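Local coordinates for protein histidine utilization repressor (Pseudomonas syringae pv. tomato, PDB 2PKH) that probably represses the histidine utilization operon by binding its hutP region when inducer is absent, this chain being its C-terminal UTRA domain, at residues V83-T87 and T121-R125. Sequence-based numbering, arbitrary orientation.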
ATOM      1  N   VAL B  83      16.120  -5.736 -16.635  1.00 33.04           N
ATOM      2  CA  VAL B  83      16.384  -5.201 -17.952  1.00 32.50           C
ATOM      3  C   VAL B  83      16.194  -3.697 -17.950  1.00 31.55           C
ATOM      4  O   VAL B  83      16.888  -2.981 -18.644  1.00 31.52           O
ATOM      5  CB  VAL B  83      15.410  -5.844 -18.974  1.00 32.16           C
ATOM      6  CG1 VAL B  83      15.230  -4.933 -20.185  1.00 35.61           C
ATOM      7  CG2 VAL B  83      15.929  -7.173 -19.392  1.00 33.25           C
ATOM      8  N   ALA B  84      15.239  -3.209 -17.152  1.00 30.60           N
ATOM      9  CA  ALA B  84      14.913  -1.787 -17.162  1.00 29.34           C
ATOM     10  C   ALA B  84      14.366  -1.397 -15.805  1.00 28.60           C
ATOM     11  O   ALA B  84      13.757  -2.218 -15.128  1.00 28.04           O
ATOM     12  CB  ALA B  84      13.895  -1.518 -18.220  1.00 29.04           C
ATOM     13  N   PRO B  85      14.593  -0.146 -15.383  1.00 28.46           N
ATOM     14  CA  PRO B  85      13.990   0.261 -14.091  1.00 27.84           C
ATOM     15  C   PRO B  85      12.482   0.454 -14.165  1.00 26.50           C
ATOM     16  O   PRO B  85      12.003   1.256 -14.945  1.00 26.80           O
ATOM     17  CB  PRO B  85      14.681   1.596 -13.759  1.00 27.51           C
ATOM     18  CG  PRO B  85      15.265   2.059 -15.017  1.00 28.77           C
ATOM     19  CD  PRO B  85      15.396   0.929 -15.995  1.00 28.36           C
ATOM     20  N   LEU B  86      11.739  -0.304 -13.374  1.00 26.34           N
ATOM     21  CA  LEU B  86      10.275  -0.296 -13.472  1.00 23.94           C
ATOM     22  C   LEU B  86       9.805   0.706 -12.459  1.00 22.52           C
ATOM     23  O   LEU B  86      10.090   0.557 -11.298  1.00 24.67           O
ATOM     24  CB  LEU B  86       9.724  -1.710 -13.215  1.00 24.29           C
ATOM     25  CG  LEU B  86      10.241  -2.748 -14.278  1.00 23.70           C
ATOM     26  CD1 LEU B  86       9.648  -4.039 -13.945  1.00 29.15           C
ATOM     27  CD2 LEU B  86       9.964  -2.340 -15.783  1.00 24.39           C
ATOM     28  N   THR B  87       9.139   1.751 -12.875  1.00 21.31           N
ATOM     29  CA  THR B  87       8.929   2.933 -11.981  1.00 22.54           C
ATOM     30  C   THR B  87       7.492   3.153 -11.538  1.00 23.27           C
ATOM     31  O   THR B  87       7.216   3.910 -10.602  1.00 23.14           O
ATOM     32  CB  THR B  87       9.337   4.203 -12.736  1.00 24.50           C
ATOM     33  OG1 THR B  87       8.663   4.230 -13.998  1.00 24.97           O
ATOM     34  CG2 THR B  87      10.813   4.163 -13.033  1.00 22.51           C
ATOM     35  N   THR B 121       2.988  -1.861 -16.636  1.00 18.94           N
ATOM     36  CA  THR B 121       4.133  -1.378 -15.847  1.00 19.54           C
ATOM     37  C   THR B 121       4.942  -0.485 -16.791  1.00 19.86           C
ATOM     38  O   THR B 121       5.224  -0.893 -17.966  1.00 17.71           O
ATOM     39  CB  THR B 121       4.991  -2.552 -15.366  1.00 19.58           C
ATOM     40  OG1 THR B 121       4.144  -3.384 -14.527  1.00 25.05           O
ATOM     41  CG2 THR B 121       6.301  -2.133 -14.617  1.00 17.88           C
ATOM     42  N   TRP B 122       5.373   0.646 -16.253  1.00 19.07           N
ATOM     43  CA  TRP B 122       6.140   1.634 -17.014  1.00 21.56           C
ATOM     44  C   TRP B 122       7.576   1.650 -16.537  1.00 22.30           C
ATOM     45  O   TRP B 122       7.857   1.338 -15.375  1.00 18.41           O
ATOM     46  CB  TRP B 122       5.610   3.050 -16.797  1.00 22.30           C
ATOM     47  CG  TRP B 122       4.357   3.315 -17.501  1.00 23.98           C
ATOM     48  CD1 TRP B 122       4.208   3.946 -18.721  1.00 25.31           C
ATOM     49  CD2 TRP B 122       3.041   3.010 -17.039  1.00 25.39           C
ATOM     50  NE1 TRP B 122       2.873   4.025 -19.039  1.00 25.54           N
ATOM     51  CE2 TRP B 122       2.140   3.425 -18.039  1.00 26.29           C
ATOM     52  CE3 TRP B 122       2.542   2.368 -15.907  1.00 25.48           C
ATOM     53  CZ2 TRP B 122       0.769   3.256 -17.922  1.00 29.31           C
ATOM     54  CZ3 TRP B 122       1.148   2.187 -15.790  1.00 25.52           C
ATOM     55  CH2 TRP B 122       0.280   2.629 -16.785  1.00 28.63           C
ATOM     56  N   SER B 123       8.479   2.023 -17.454  1.00 24.41           N
ATOM     57  CA  SER B 123       9.839   2.404 -17.087  1.00 25.67           C
ATOM     58  C   SER B 123       9.947   3.836 -17.496  1.00 27.59           C
ATOM     59  O   SER B 123      10.146   4.096 -18.688  1.00 27.85           O
ATOM     60  CB  SER B 123      10.909   1.584 -17.847  1.00 27.13           C
ATOM     61  OG  SER B 123      12.232   2.031 -17.489  1.00 25.23           O
ATOM     62  N   GLY B 124       9.828   4.770 -16.526  1.00 27.12           N
ATOM     63  CA  GLY B 124       9.703   6.203 -16.840  1.00 27.58           C
ATOM     64  C   GLY B 124       8.345   6.476 -17.473  1.00 28.55           C
ATOM     65  O   GLY B 124       7.284   6.143 -16.900  1.00 28.85           O
ATOM     66  N   ARG B 125       8.335   7.052 -18.676  1.00 28.41           N
ATOM     67  CA  ARG B 125       7.052   7.217 -19.368  1.00 28.28           C
ATOM     68  C   ARG B 125       6.858   6.124 -20.473  1.00 26.09           C
ATOM     69  O   ARG B 125       5.886   6.199 -21.232  1.00 25.83           O
ATOM     70  CB  ARG B 125       6.934   8.635 -19.986  1.00 29.37           C
ATOM     71  CG  ARG B 125       6.502   9.829 -19.076  1.00 30.83           C
ATOM     72  CD  ARG B 125       5.843  11.060 -19.889  1.00 33.42           C
ATOM     73  NE  ARG B 125       6.848  11.966 -20.496  1.00 40.34           N
ATOM     74  CZ  ARG B 125       7.487  11.735 -21.655  1.00 43.23           C
ATOM     75  NH1 ARG B 125       7.204  10.651 -22.413  1.00 40.53           N
ATOM     76  NH2 ARG B 125       8.434  12.586 -22.063  1.00 44.94           N
TER
HETATM   77  O   HOH W   1       6.907   5.945 -14.289  1.00 26.99           O
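A polar, surface-lying contact between a helix-to-strand connection and the end of a neighbouring strand joins 83-87, which leads from helix 76-83 into strand 88-97, to 121-125, where strand 113-123 turns toward strand 126-136. The CA 84 to 87 and CA 121 to 124 directions differ by 92°, so the loop meets the strand end nearly at right angles; three direct hydrogen bonds join them. Ser123 OG donates to Pro85 O (2.7 Å), and Thr87 N to Trp122 O (2.8 Å, 164° at the hydrogen). The latter bond begins the pairing with strand 88-97, the UTRA domain sheet's outermost strand within this chain, since Trp122 also bonds Glu88 through the backbone; Thr87 has backbone hydrogen bonding to a second subunit as well. Gly124 (phi/psi 70/-123°) and Arg125 (-101/4°) are the central residues of a type II' beta-turn closing the hairpin of 113-123 and 126-136, the positive phi favouring glycine at the first position. Thr87 OG1 accepts from Gly124 N (2.8 Å, 143°) and donates to water 1 (2.5 Å), which donates to Gly124 O (2.6 Å), so one hydroxyl engages both polar backbone atoms of Gly124. Apolar packing includes Leu86 CB against Thr121 CG2 at 3.7 Å; Leu86 also touches Tyr77 and Val128.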